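Long-range contact in transcriptional regulator, TetR family (Thermus thermophilus, PDB 3VPR), which probably acts as a transcriptional repressor of the TetR family, binding regulatory DNA through a helix-turn-helix domain: residues A[5-16]-A[43-54]. Numbering follows the deposited sequence.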
loop_
_atom_site.group_PDB
_atom_site.type_symbol
_atom_site.label_atom_id
_atom_site.label_comp_id
_atom_site.label_asym_id
_atom_site.label_seq_id
_atom_site.Cartn_x
_atom_site.Cartn_y
_atom_site.Cartn_z
ATOM N N ARG A 5 15.952 -16.478 -21.847
ATOM C CA ARG A 5 15.106 -16.740 -20.702
ATOM C C ARG A 5 14.941 -15.472 -19.865
ATOM O O ARG A 5 13.826 -15.133 -19.483
ATOM C CB ARG A 5 15.679 -17.857 -19.828
ATOM C CG ARG A 5 14.660 -18.336 -18.813
ATOM C CD ARG A 5 15.228 -19.284 -17.776
ATOM N NE ARG A 5 14.150 -19.801 -16.931
ATOM C CZ ARG A 5 13.189 -20.589 -17.387
ATOM N NH1 ARG A 5 13.203 -20.934 -18.666
ATOM N NH2 ARG A 5 12.219 -21.018 -16.578
ATOM N N ASP A 6 16.050 -14.783 -19.587
ATOM C CA ASP A 6 16.023 -13.543 -18.800
ATOM C C ASP A 6 15.267 -12.397 -19.490
ATOM O O ASP A 6 14.552 -11.637 -18.832
ATOM C CB ASP A 6 17.441 -13.036 -18.513
ATOM C CG ASP A 6 18.292 -14.048 -17.808
ATOM O OD1 ASP A 6 17.837 -14.613 -16.790
ATOM O OD2 ASP A 6 19.426 -14.270 -18.271
ATOM N N ARG A 7 15.460 -12.259 -20.800
ATOM C CA ARG A 7 14.811 -11.201 -21.572
ATOM C C ARG A 7 13.304 -11.403 -21.525
ATOM O O ARG A 7 12.533 -10.452 -21.444
ATOM C CB ARG A 7 15.299 -11.215 -23.033
ATOM N N ILE A 8 12.887 -12.655 -21.576
ATOM C CA ILE A 8 11.472 -12.942 -21.513
ATOM C C ILE A 8 10.905 -12.449 -20.181
ATOM O O ILE A 8 9.823 -11.851 -20.160
ATOM C CB ILE A 8 11.200 -14.454 -21.665
ATOM C CG1 ILE A 8 11.657 -14.921 -23.053
ATOM C CG2 ILE A 8 9.715 -14.744 -21.444
ATOM C CD1 ILE A 8 11.472 -16.422 -23.326
ATOM N N LEU A 9 11.632 -12.654 -19.078
ATOM C CA LEU A 9 11.099 -12.239 -17.771
ATOM C C LEU A 9 11.076 -10.731 -17.569
ATOM O O LEU A 9 10.090 -10.197 -17.071
ATOM C CB LEU A 9 11.860 -12.904 -16.624
ATOM C CG LEU A 9 11.705 -14.427 -16.579
ATOM C CD1 LEU A 9 12.473 -14.993 -15.392
ATOM C CD2 LEU A 9 10.221 -14.790 -16.475
ATOM N N GLU A 10 12.150 -10.047 -17.957
ATOM C CA GLU A 10 12.200 -8.597 -17.821
ATOM C C GLU A 10 11.184 -7.918 -18.748
ATOM O O GLU A 10 10.512 -6.976 -18.355
ATOM C CB GLU A 10 13.606 -8.073 -18.133
ATOM C CG GLU A 10 13.675 -6.544 -18.211
ATOM C CD GLU A 10 15.075 -5.994 -17.998
ATOM O OE1 GLU A 10 16.030 -6.566 -18.560
ATOM O OE2 GLU A 10 15.218 -4.982 -17.277
ATOM N N GLU A 11 11.078 -8.415 -19.970
ATOM C CA GLU A 11 10.146 -7.860 -20.946
ATOM C C GLU A 11 8.707 -8.123 -20.563
ATOM O O GLU A 11 7.840 -7.282 -20.787
ATOM C CB GLU A 11 10.406 -8.434 -22.342
ATOM C CG GLU A 11 11.718 -7.964 -22.972
ATOM C CD GLU A 11 11.764 -6.458 -23.165
ATOM O OE1 GLU A 11 10.915 -5.930 -23.917
ATOM O OE2 GLU A 11 12.645 -5.801 -22.561
ATOM N N ALA A 12 8.451 -9.300 -20.008
ATOM C CA ALA A 12 7.108 -9.658 -19.569
ATOM C C ALA A 12 6.758 -8.726 -18.416
ATOM O O ALA A 12 5.676 -8.143 -18.377
ATOM C CB ALA A 12 7.066 -11.106 -19.092
ATOM N N ALA A 13 7.687 -8.582 -17.473
ATOM C CA ALA A 13 7.453 -7.706 -16.337
ATOM C C ALA A 13 7.068 -6.292 -16.800
ATOM O O ALA A 13 6.149 -5.691 -16.249
ATOM C CB ALA A 13 8.687 -7.654 -15.442
ATOM N N LYS A 14 7.763 -5.761 -17.803
ATOM C CA LYS A 14 7.433 -4.425 -18.300
ATOM C C LYS A 14 6.061 -4.410 -18.966
ATOM O O LYS A 14 5.275 -3.493 -18.758
ATOM C CB LYS A 14 8.465 -3.940 -19.311
ATOM C CG LYS A 14 9.830 -3.667 -18.737
ATOM C CD LYS A 14 10.767 -3.180 -19.839
ATOM C CE LYS A 14 12.191 -3.026 -19.331
ATOM N NZ LYS A 14 13.103 -2.554 -20.409
ATOM N N LEU A 15 5.771 -5.432 -19.758
ATOM C CA LEU A 15 4.493 -5.485 -20.453
ATOM C C LEU A 15 3.340 -5.587 -19.458
ATOM O O LEU A 15 2.318 -4.929 -19.625
ATOM C CB LEU A 15 4.467 -6.654 -21.443
ATOM C CG LEU A 15 3.155 -6.783 -22.206
ATOM C CD1 LEU A 15 2.883 -5.487 -22.968
ATOM C CD2 LEU A 15 3.226 -7.958 -23.160
ATOM N N PHE A 16 3.512 -6.397 -18.418
ATOM C CA PHE A 16 2.476 -6.545 -17.404
ATOM C C PHE A 16 2.275 -5.214 -16.683
ATOM O O PHE A 16 1.161 -4.873 -16.305
ATOM C CB PHE A 16 2.845 -7.614 -16.375
ATOM C CG PHE A 16 2.863 -9.015 -16.919
ATOM C CD1 PHE A 16 2.009 -9.391 -17.949
ATOM C CD2 PHE A 16 3.714 -9.974 -16.367
ATOM C CE1 PHE A 16 2.002 -10.708 -18.425
ATOM C CE2 PHE A 16 3.715 -11.287 -16.828
ATOM C CZ PHE A 16 2.857 -11.658 -17.862
ATOM N N HIS A 43 10.020 -22.539 -22.284
ATOM C CA HIS A 43 10.864 -21.962 -21.244
ATOM C C HIS A 43 10.194 -21.821 -19.893
ATOM O O HIS A 43 10.869 -21.829 -18.871
ATOM C CB HIS A 43 11.364 -20.576 -21.654
ATOM C CG HIS A 43 12.388 -20.595 -22.742
ATOM N ND1 HIS A 43 12.054 -20.641 -24.078
ATOM C CD2 HIS A 43 13.742 -20.580 -22.690
ATOM C CE1 HIS A 43 13.159 -20.648 -24.803
ATOM N NE2 HIS A 43 14.197 -20.612 -23.986
ATOM N N PHE A 44 8.869 -21.712 -19.890
ATOM C CA PHE A 44 8.125 -21.501 -18.656
ATOM C C PHE A 44 6.921 -22.403 -18.389
ATOM O O PHE A 44 6.426 -22.441 -17.277
ATOM C CB PHE A 44 7.688 -20.038 -18.607
ATOM C CG PHE A 44 8.833 -19.081 -18.495
ATOM C CD1 PHE A 44 9.468 -18.882 -17.274
ATOM C CD2 PHE A 44 9.317 -18.425 -19.619
ATOM C CE1 PHE A 44 10.575 -18.044 -17.178
ATOM C CE2 PHE A 44 10.426 -17.584 -19.536
ATOM C CZ PHE A 44 11.056 -17.392 -18.318
ATOM N N GLY A 45 6.439 -23.102 -19.410
ATOM C CA GLY A 45 5.310 -23.989 -19.214
ATOM C C GLY A 45 3.958 -23.305 -19.124
ATOM O O GLY A 45 2.967 -23.859 -19.576
ATOM N N SER A 46 3.902 -22.111 -18.543
ATOM C CA SER A 46 2.636 -21.397 -18.424
ATOM C C SER A 46 2.869 -19.934 -18.129
ATOM O O SER A 46 3.963 -19.525 -17.728
ATOM C CB SER A 46 1.788 -21.983 -17.290
ATOM O OG SER A 46 2.438 -21.796 -16.038
ATOM N N LYS A 47 1.814 -19.156 -18.321
ATOM C CA LYS A 47 1.835 -17.723 -18.060
ATOM C C LYS A 47 2.019 -17.502 -16.565
ATOM O O LYS A 47 2.729 -16.594 -16.131
ATOM C CB LYS A 47 0.501 -17.116 -18.496
ATOM C CG LYS A 47 0.374 -15.609 -18.340
ATOM C CD LYS A 47 -1.101 -15.194 -18.585
ATOM C CE LYS A 47 -1.372 -13.755 -18.203
ATOM N NZ LYS A 47 -2.818 -13.421 -18.342
ATOM N N GLU A 48 1.360 -18.345 -15.778
ATOM C CA GLU A 48 1.411 -18.247 -14.325
ATOM C C GLU A 48 2.833 -18.458 -13.809
ATOM O O GLU A 48 3.245 -17.827 -12.841
ATOM C CB GLU A 48 0.432 -19.275 -13.717
ATOM C CG GLU A 48 0.250 -19.222 -12.200
ATOM C CD GLU A 48 1.358 -19.932 -11.450
ATOM O OE1 GLU A 48 2.031 -20.790 -12.064
ATOM O OE2 GLU A 48 1.547 -19.643 -10.249
ATOM N N GLU A 49 3.582 -19.341 -14.463
ATOM C CA GLU A 49 4.957 -19.602 -14.058
ATOM C C GLU A 49 5.822 -18.375 -14.325
ATOM O O GLU A 49 6.775 -18.132 -13.584
ATOM C CB GLU A 49 5.525 -20.814 -14.801
ATOM C CG GLU A 49 7.023 -21.053 -14.594
ATOM C CD GLU A 49 7.366 -21.507 -13.193
ATOM O OE1 GLU A 49 6.485 -22.077 -12.523
ATOM O OE2 GLU A 49 8.525 -21.322 -12.769
ATOM N N ILE A 50 5.482 -17.602 -15.359
ATOM C CA ILE A 50 6.241 -16.386 -15.699
ATOM C C ILE A 50 6.008 -15.353 -14.597
ATOM O O ILE A 50 6.954 -14.732 -14.095
ATOM C CB ILE A 50 5.795 -15.791 -17.074
ATOM C CG1 ILE A 50 6.127 -16.783 -18.194
ATOM C CG2 ILE A 50 6.494 -14.445 -17.332
ATOM C CD1 ILE A 50 5.794 -16.283 -19.601
ATOM N N LEU A 51 4.744 -15.188 -14.218
ATOM C CA LEU A 51 4.375 -14.273 -13.145
ATOM C C LEU A 51 5.043 -14.735 -11.849
ATOM O O LEU A 51 5.513 -13.937 -11.049
ATOM C CB LEU A 51 2.853 -14.275 -12.944
ATOM C CG LEU A 51 2.399 -13.583 -11.653
ATOM C CD1 LEU A 51 2.839 -12.127 -11.688
ATOM C CD2 LEU A 51 0.890 -13.680 -11.492
ATOM N N TYR A 52 5.060 -16.043 -11.642
ATOM C CA TYR A 52 5.670 -16.609 -10.448
ATOM C C TYR A 52 7.173 -16.294 -10.387
ATOM O O TYR A 52 7.664 -15.829 -9.363
ATOM C CB TYR A 52 5.428 -18.126 -10.419
ATOM C CG TYR A 52 6.240 -18.861 -9.390
ATOM C CD1 TYR A 52 6.096 -18.586 -8.026
ATOM C CD2 TYR A 52 7.176 -19.812 -9.780
ATOM C CE1 TYR A 52 6.870 -19.237 -7.083
ATOM C CE2 TYR A 52 7.954 -20.470 -8.849
ATOM C CZ TYR A 52 7.803 -20.182 -7.503
ATOM O OH TYR A 52 8.600 -20.827 -6.586
ATOM N N GLU A 53 7.892 -16.527 -11.482
ATOM C CA GLU A 53 9.333 -16.265 -11.511
ATOM C C GLU A 53 9.674 -14.777 -11.401
ATOM O O GLU A 53 10.675 -14.406 -10.789
ATOM C CB GLU A 53 9.963 -16.901 -12.755
ATOM C CG GLU A 53 10.200 -18.389 -12.539
ATOM C CD GLU A 53 10.828 -19.090 -13.713
ATOM O OE1 GLU A 53 11.854 -18.603 -14.233
ATOM O OE2 GLU A 53 10.294 -20.149 -14.106
ATOM N N ILE A 54 8.831 -13.923 -11.970
ATOM C CA ILE A 54 9.046 -12.495 -11.836
ATOM C C ILE A 54 8.920 -12.136 -10.342
ATOM O O ILE A 54 9.742 -11.402 -9.792
ATOM C CB ILE A 54 8.007 -11.707 -12.653
ATOM C CG1 ILE A 54 8.381 -11.759 -14.140
ATOM C CG2 ILE A 54 7.916 -10.268 -12.148
ATOM C CD1 ILE A 54 7.352 -11.143 -15.064
#
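Helices 5-16 and 47-54 cross at 90° with their axes 9.9 Å apart, Leu9 and Ile54 facing each other near the crossing, while Arg5, near the start of helix 4-19, lies opposite His43 in the last turn of helix 37-44. Arg5 carries the contact at this end. Its side chain leaves the helix with CG beside the carbonyl carbon (chi1 -168°) and runs extended to NE, which lays the guanidinium flat on the Phe44 ring, planes 24° apart, in an off-centre cation-pi stack with CZ 4.1 Å from the ring centroid. The edge of the same group grips the carbonyl of His43: Arg5 NH1 donates to His43 O at 2.5 Å, and NH2 adds a weak bond to that oxygen. Arg5 NH2 also reaches Glu53 OE2 at 3.3 Å in a weakly hydrogen-bonded salt bridge. Were Arg5 replaced by an alanine, the Glu53 carboxylate would probably lose this cationic mate, the His43 carbonyl both guanidinium donors, and one face of Phe44 its stacked cover. The contact ties the first helix of the TetR-family DNA-binding domain to the end of helix 37-44, where the predicted helix-turn-helix motif closes, and to helix 47-70, which leads on into the C-terminal part of the chain. One turn further along the helix, Leu9 fits as a knob among Phe44, Ile50, Glu53 and Ile54, its CD2 3.3 Å from Phe44 CZ, and Ile8 CG2 meets the neighbouring ring atom Phe44 CE2. Ile54 returns the packing as a knob among Leu9, Ala12, Ala13 and Phe16; its CD1 comes 3.8 Å from Ala13 CB. Leu29 of helix 26-33 also packs on Ala12 and Phe16, and Thr99 of helix 94-103 touches both Phe16 and Ile54.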